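Local atomic coordinates of transcriptional regulator, MarR family (Bacillus cereus, PDB entry 4XRF), a protein that probably binds DNA through a winged helix-turn-helix and regulates transcription, as other members of the MarR family do. Residues G30-P33 / P34-Y37; A107-E110 / H111-K114; L119-Q122 / E123-D126. All coordinates share one frame; numbering follows the deposited sequence.

Contact 1: residues G30-P33 / P34-Y37; sequences GLTP and PQFY. With SO4 (sulfate ion), chain K.
L31 CD1 comes obliquely to the ring of F36, 4.1 Å from CD1 of that ring, the two side chains crossing at about a right angle. At the Y37 ring the partner is a sulfate ion, probably from the crystallisation liquor: its O4 lies in the ring plane at the edge and accepts a very short hydrogen bond, 2.5 Å, from Y37 OH. K56 of the same chain and K6 of the second subunit also hydrogen-bond it. With CG anti to the backbone N (chi1 177° for F36), both aromatic side chains lead away from the turn, F36 onto V101, A104 and M105 of helix 95-106.

The third flat group, the Q35 amide, serves the backbone. Its OE1 accepts from T32 N at 3.1 Å, the N-H tilted 19° from the carbonyl plane, and L31 CA lies 3.5 Å from the same oxygen. In return Q35 N gives a weak bond of 3.4 Å to T32 OG1. These reciprocal bonds form a capping box, with T32 as N-cap of helix 33-45. T32 OG1 sits between the backbone N and the carbonyl carbon (chi1 68°), which turns it over the first helical turn, 3.3 Å from P34 CD. NE2 of Q35 bonds Q27 O of a third subunit, so both ends of the amide are held and its rotation is fixed.

P33 and P34 lie side by side, CB of P33 3.5 Å from CD of P34. Neither has an N-H, so the first helical turn has fewer donors needing partners; the F36 and Y37 amides are met by T32 O and P33 O. The chemistry implies a turn pairing its capping groups and these amides internally, while Q35 NE2 and G30 O bond outside.

Contact 2: residues A107-E110 / H111-K114; sequences ARNE and HIAK
N109 reaches forward over H111 and I112 as the N-cap residue of helix 110-116, part of the all-helical region that follows the winged helix-turn-helix in this MarR-family chain. Its CB meets I112 CD1 at 4.1 Å, an apolar touch at the base of the side chain. CG is anti to the backbone N (chi1 -179°), and this carries the amide forward over the start of the helix, where CG lies 3.9 Å from H111 N. At the tip, the atom modelled as ND2 is 2.9 Å from I112 N; the amide is probably turned over in the model, in which case an oxygen would face this N-H and a hydrogen bond is possible. The tip also lies beside H111 CB and obliquely to the imidazole.

Around this cap the backbone begins its regular pattern. A113 N gives a weak bond to N109 O at 3.5 Å, with an N-H...O angle of 156°, and the A113 methyl group faces back to the preceding turn, 3.7 Å from E110 O. Outside the turn, Q25 of helix 4-29 accepts from N109 N, while I112 packs on L22 of that helix and on Q8 of the second subunit. The next backbone bond is shorter: K114 N donates to E110 O at 3.0 Å.

Contact 3: residues L119-Q122 / E123-D126; sequences LELQ and ERED
The R124 guanidinium bonds the backbone of L119, two residues before the helix begins. R124 grips the single acceptor L119 O side-on, NH2 at 3.2 Å and NE at 3.1 Å. The two approaches differ: NH2 lies in the carbonyl plane, whereas NE stands 45° above it. A bend at chi3 (-89°) brings the guanidinium back along the chain, and L121 CA sits over one of its faces, offset toward the rim. R124 NH1 bonds T2 O of the second subunit.

A second side-chain bond runs from E120 N to E123 OE1, 3.0 Å, reaching the carboxylate on its anti side. E120 is the N-cap of helix 121-139, and this bond, with the arginine grip, fastens the residues leading into that long helix. E123 OE1 also forms a salt bridge to K133 NZ of the second subunit, which would probably offset the repulsion from E120 OE1, 4.4 Å from E123 OE1.

Backbone bonds of the helix follow in order: R124 N to E120 O, E125 N to L121 O and D126 N to Q122 O, the last at 3.1 Å.

Apolar contact is slight, R124 CG approaching L119 CB at 4.2 Å.

All three contacts are helix starts, met in series along the chain, and each also touches the second subunit. Contact 1 and contact 2 have centres 14 Å apart and meet directly: F36 CE2 packs against R108 NH2 at 3.9 Å, and R108 in turn makes a salt bridge to D5 of the second subunit. Contact 3 lies farther off, its centre 17 Å from that of contact 2 and 22 Å from that of contact 1, with no touch to either. Bound isoquinoline lies near contacts 2 and 3: about 6 Å from the side chain of I112 and about 7 Å from that of L119.

Contact 1: residues G30-P33 / P34-Y37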
loop_
_atom_site.group_PDB
_atom_site.type_symbol
_atom_site.label_atom_id
_atom_site.label_comp_id
_atom_site.label_asym_id
_atom_site.label_seq_id
_atom_site.Cartn_x
_atom_site.Cartn_y
_atom_site.Cartn_z
ATOM N N GLY A 30 7.402 -11.429 11.721
ATOM C CA GLY A 30 8.202 -11.761 10.528
ATOM C C GLY A 30 7.465 -12.551 9.451
ATOM O O GLY A 30 8.094 -13.152 8.575
ATOM N N LEU A 31 6.130 -12.549 9.522
ATOM C CA LEU A 31 5.279 -13.295 8.589
ATOM C C LEU A 31 4.130 -12.462 8.030
ATOM O O LEU A 31 3.536 -11.692 8.743
ATOM C CB LEU A 31 4.690 -14.536 9.288
ATOM C CG LEU A 31 5.701 -15.497 9.945
ATOM C CD1 LEU A 31 5.037 -16.383 11.001
ATOM C CD2 LEU A 31 6.453 -16.325 8.896
ATOM N N THR A 32 3.807 -12.640 6.753
ATOM C CA THR A 32 2.543 -12.138 6.218
ATOM C C THR A 32 1.435 -13.104 6.670
ATOM O O THR A 32 1.727 -14.235 7.085
ATOM C CB THR A 32 2.533 -12.122 4.686
ATOM O OG1 THR A 32 2.553 -13.470 4.227
ATOM C CG2 THR A 32 3.750 -11.410 4.128
ATOM N N PRO A 33 0.160 -12.669 6.612
ATOM C CA PRO A 33 -0.885 -13.605 7.034
ATOM C C PRO A 33 -0.957 -14.957 6.304
ATOM O O PRO A 33 -1.228 -15.957 6.971
ATOM C CB PRO A 33 -2.171 -12.778 6.884
ATOM C CG PRO A 33 -1.694 -11.388 7.243
ATOM C CD PRO A 33 -0.351 -11.279 6.548
ATOM N N PRO A 34 -0.700 -15.013 4.970
ATOM C CA PRO A 34 -0.724 -16.339 4.358
ATOM C C PRO A 34 0.445 -17.239 4.797
ATOM O O PRO A 34 0.256 -18.467 4.931
ATOM C CB PRO A 34 -0.647 -16.040 2.845
ATOM C CG PRO A 34 -1.245 -14.661 2.727
ATOM C CD PRO A 34 -0.694 -13.956 3.937
ATOM N N GLN A 35 1.625 -16.647 5.014
ATOM C CA GLN A 35 2.787 -17.413 5.507
ATOM C C GLN A 35 2.496 -18.005 6.899
ATOM O O GLN A 35 2.815 -19.172 7.176
ATOM C CB GLN A 35 4.043 -16.536 5.593
ATOM C CG GLN A 35 4.665 -16.132 4.253
ATOM C CD GLN A 35 5.912 -15.280 4.450
ATOM O OE1 GLN A 35 5.948 -14.409 5.328
ATOM N NE2 GLN A 35 6.933 -15.522 3.656
ATOM N N PHE A 36 1.885 -17.194 7.757
ATOM C CA PHE A 36 1.532 -17.620 9.106
ATOM C C PHE A 36 0.545 -18.786 9.039
ATOM O O PHE A 36 0.734 -19.792 9.715
ATOM C CB PHE A 36 0.955 -16.453 9.934
ATOM C CG PHE A 36 0.495 -16.846 11.319
ATOM C CD1 PHE A 36 1.305 -17.609 12.165
ATOM C CD2 PHE A 36 -0.721 -16.387 11.814
ATOM C CE1 PHE A 36 0.884 -17.953 13.441
ATOM C CE2 PHE A 36 -1.135 -16.707 13.112
ATOM C CZ PHE A 36 -0.334 -17.511 13.916
ATOM N N TYR A 37 -0.497 -18.644 8.222
ATOM C CA TYR A 37 -1.493 -19.701 8.079
ATOM C C TYR A 37 -0.896 -20.983 7.522
ATOM O O TYR A 37 -1.227 -22.065 7.986
ATOM C CB TYR A 37 -2.708 -19.284 7.238
ATOM C CG TYR A 37 -3.847 -20.218 7.534
ATOM C CD1 TYR A 37 -4.500 -20.168 8.765
ATOM C CD2 TYR A 37 -4.221 -21.188 6.639
ATOM C CE1 TYR A 37 -5.520 -21.064 9.070
ATOM C CE2 TYR A 37 -5.241 -22.071 6.932
ATOM C CZ TYR A 37 -5.879 -21.999 8.150
ATOM O OH TYR A 37 -6.894 -22.882 8.440
HETATM S S SO4 K . -7.385 -26.199 7.438
HETATM O O1 SO4 K . -8.186 -26.915 6.403
HETATM O O2 SO4 K . -6.109 -26.934 7.645
HETATM O O3 SO4 K . -8.115 -26.172 8.730
HETATM O O4 SO4 K . -7.132 -24.825 6.917
#

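Contact 2: residues A107-E110 / H111-K114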
loop_
_atom_site.group_PDB
_atom_site.type_symbol
_atom_site.label_atom_id
_atom_site.label_comp_id
_atom_site.label_asym_id
_atom_site.label_seq_id
_atom_site.Cartn_x
_atom_site.Cartn_y
_atom_site.Cartn_z
ATOM N N ALA A 107 2.312 -13.061 19.615
ATOM C CA ALA A 107 2.561 -11.686 19.179
ATOM C C ALA A 107 1.552 -11.176 18.135
ATOM O O ALA A 107 1.811 -10.191 17.437
ATOM C CB ALA A 107 3.994 -11.542 18.678
ATOM N N ARG A 108 0.396 -11.831 18.044
ATOM C CA ARG A 108 -0.641 -11.436 17.079
ATOM C C ARG A 108 -1.189 -10.042 17.384
ATOM O O ARG A 108 -1.268 -9.649 18.545
ATOM C CB ARG A 108 -1.791 -12.451 17.058
ATOM C CG ARG A 108 -2.565 -12.570 18.367
ATOM C CD ARG A 108 -3.831 -13.397 18.202
ATOM N NE ARG A 108 -3.574 -14.771 17.748
ATOM C CZ ARG A 108 -3.760 -15.208 16.503
ATOM N NH1 ARG A 108 -4.199 -14.385 15.555
ATOM N NH2 ARG A 108 -3.507 -16.473 16.198
ATOM N N ASN A 109 -1.566 -9.310 16.336
ATOM C CA ASN A 109 -2.117 -7.966 16.500
ATOM C C ASN A 109 -3.436 -8.013 17.286
ATOM O O ASN A 109 -4.375 -8.721 16.902
ATOM C CB ASN A 109 -2.280 -7.256 15.147
ATOM C CG ASN A 109 -2.820 -5.846 15.299
ATOM O OD1 ASN A 109 -2.065 -4.868 15.274
ATOM N ND2 ASN A 109 -4.127 -5.734 15.505
ATOM N N GLU A 110 -3.481 -7.270 18.390
ATOM C CA GLU A 110 -4.611 -7.313 19.329
ATOM C C GLU A 110 -5.832 -6.509 18.883
ATOM O O GLU A 110 -6.954 -6.798 19.305
ATOM C CB GLU A 110 -4.177 -6.885 20.748
ATOM C CG GLU A 110 -3.385 -7.953 21.502
ATOM C CD GLU A 110 -4.214 -9.190 21.849
ATOM O OE1 GLU A 110 -5.106 -9.082 22.723
ATOM O OE2 GLU A 110 -3.966 -10.272 21.261
ATOM N N HIS A 111 -5.612 -5.496 18.050
ATOM C CA HIS A 111 -6.716 -4.732 17.472
ATOM C C HIS A 111 -7.574 -5.622 16.553
ATOM O O HIS A 111 -8.804 -5.559 16.608
ATOM C CB HIS A 111 -6.206 -3.482 16.736
ATOM C CG HIS A 111 -5.623 -2.441 17.645
ATOM N ND1 HIS A 111 -6.246 -1.235 17.896
ATOM C CD2 HIS A 111 -4.482 -2.430 18.376
ATOM C CE1 HIS A 111 -5.517 -0.526 18.743
ATOM N NE2 HIS A 111 -4.439 -1.227 19.050
ATOM N N ILE A 112 -6.925 -6.455 15.732
ATOM C CA ILE A 112 -7.627 -7.387 14.834
ATOM C C ILE A 112 -8.426 -8.412 15.633
ATOM O O ILE A 112 -9.571 -8.709 15.285
ATOM C CB ILE A 112 -6.685 -8.077 13.823
ATOM C CG1 ILE A 112 -6.138 -7.054 12.830
ATOM C CG2 ILE A 112 -7.429 -9.163 13.034
ATOM C CD1 ILE A 112 -4.951 -7.544 12.028
ATOM N N ALA A 113 -7.835 -8.921 16.714
ATOM C CA ALA A 113 -8.504 -9.886 17.581
ATOM C C ALA A 113 -9.730 -9.246 18.227
ATOM O O ALA A 113 -10.784 -9.872 18.312
ATOM C CB ALA A 113 -7.543 -10.406 18.643
ATOM N N LYS A 114 -9.580 -8.001 18.683
ATOM C CA LYS A 114 -10.683 -7.227 19.256
ATOM C C LYS A 114 -11.866 -7.071 18.296
ATOM O O LYS A 114 -13.009 -7.278 18.710
ATOM C CB LYS A 114 -10.197 -5.850 19.732
ATOM C CG LYS A 114 -11.242 -5.021 20.457
ATOM C CD LYS A 114 -10.630 -3.822 21.181
ATOM C CE LYS A 114 -9.609 -4.245 22.234
ATOM N NZ LYS A 114 -9.538 -3.274 23.368
#

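Contact 3: residues L119-Q122 / E123-D126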
loop_
_atom_site.group_PDB
_atom_site.type_symbol
_atom_site.label_atom_id
_atom_site.label_comp_id
_atom_site.label_asym_id
_atom_site.label_seq_id
_atom_site.Cartn_x
_atom_site.Cartn_y
_atom_site.Cartn_z
ATOM N N LEU A 119 -17.640 -10.341 16.253
ATOM C CA LEU A 119 -18.424 -11.170 15.340
ATOM C C LEU A 119 -18.663 -12.520 15.988
ATOM O O LEU A 119 -17.720 -13.142 16.494
ATOM C CB LEU A 119 -17.714 -11.375 13.993
ATOM C CG LEU A 119 -17.308 -10.194 13.103
ATOM C CD1 LEU A 119 -16.595 -10.716 11.869
ATOM C CD2 LEU A 119 -18.493 -9.325 12.705
ATOM N N GLU A 120 -19.918 -12.966 15.968
ATOM C CA GLU A 120 -20.280 -14.350 16.296
ATOM C C GLU A 120 -19.413 -15.344 15.534
ATOM O O GLU A 120 -18.996 -15.060 14.411
ATOM C CB GLU A 120 -21.722 -14.612 15.894
ATOM C CG GLU A 120 -22.714 -14.590 17.037
ATOM C CD GLU A 120 -24.131 -14.445 16.533
ATOM O OE1 GLU A 120 -24.352 -14.715 15.329
ATOM O OE2 GLU A 120 -25.013 -14.047 17.327
ATOM N N LEU A 121 -19.168 -16.504 16.144
ATOM C CA LEU A 121 -18.502 -17.627 15.487
ATOM C C LEU A 121 -19.146 -17.940 14.134
ATOM O O LEU A 121 -18.442 -18.085 13.134
ATOM C CB LEU A 121 -18.483 -18.864 16.393
ATOM C CG LEU A 121 -17.914 -20.175 15.832
ATOM C CD1 LEU A 121 -16.437 -20.082 15.500
ATOM C CD2 LEU A 121 -18.151 -21.305 16.819
ATOM N N GLN A 122 -20.477 -17.996 14.109
ATOM C CA GLN A 122 -21.229 -18.213 12.870
ATOM C C GLN A 122 -21.027 -17.104 11.811
ATOM O O GLN A 122 -21.010 -17.388 10.618
ATOM C CB GLN A 122 -22.723 -18.491 13.156
ATOM C CG GLN A 122 -23.421 -17.520 14.115
ATOM C CD GLN A 122 -23.471 -17.977 15.580
ATOM O OE1 GLN A 122 -22.467 -18.406 16.161
ATOM N NE2 GLN A 122 -24.648 -17.855 16.189
ATOM N N GLU A 123 -20.857 -15.858 12.243
ATOM C CA GLU A 123 -20.554 -14.756 11.316
ATOM C C GLU A 123 -19.138 -14.852 10.745
ATOM O O GLU A 123 -18.926 -14.522 9.594
ATOM C CB GLU A 123 -20.762 -13.385 11.977
ATOM C CG GLU A 123 -22.218 -13.056 12.281
ATOM C CD GLU A 123 -22.385 -11.765 13.066
ATOM O OE1 GLU A 123 -21.599 -11.507 14.018
ATOM O OE2 GLU A 123 -23.327 -11.003 12.743
ATOM N N ARG A 124 -18.181 -15.291 11.561
ATOM C CA ARG A 124 -16.822 -15.560 11.102
ATOM C C ARG A 124 -16.784 -16.680 10.070
ATOM O O ARG A 124 -16.064 -16.568 9.072
ATOM C CB ARG A 124 -15.897 -15.881 12.268
ATOM C CG ARG A 124 -15.357 -14.637 12.955
ATOM C CD ARG A 124 -14.613 -15.003 14.218
ATOM N NE ARG A 124 -15.502 -15.046 15.370
ATOM C CZ ARG A 124 -15.274 -15.768 16.461
ATOM N NH1 ARG A 124 -14.194 -16.527 16.558
ATOM N NH2 ARG A 124 -16.142 -15.740 17.449
ATOM N N GLU A 125 -17.575 -17.732 10.302
ATOM C CA GLU A 125 -17.710 -18.839 9.346
ATOM C C GLU A 125 -18.266 -18.344 7.999
ATOM O O GLU A 125 -17.736 -18.711 6.951
ATOM C CB GLU A 125 -18.563 -19.992 9.919
ATOM C CG GLU A 125 -17.919 -20.689 11.117
ATOM C CD GLU A 125 -18.790 -21.740 11.813
ATOM O OE1 GLU A 125 -20.021 -21.534 11.990
ATOM O OE2 GLU A 125 -18.220 -22.784 12.216
ATOM N N ASP A 126 -19.302 -17.495 8.041
ATOM C CA ASP A 126 -19.896 -16.881 6.834
ATOM C C ASP A 126 -18.871 -16.067 6.031
ATOM O O ASP A 126 -18.789 -16.195 4.819
ATOM C CB ASP A 126 -21.058 -15.939 7.191
ATOM C CG ASP A 126 -22.291 -16.666 7.726
ATOM O OD1 ASP A 126 -22.596 -17.797 7.266
ATOM O OD2 ASP A 126 -22.978 -16.079 8.602
#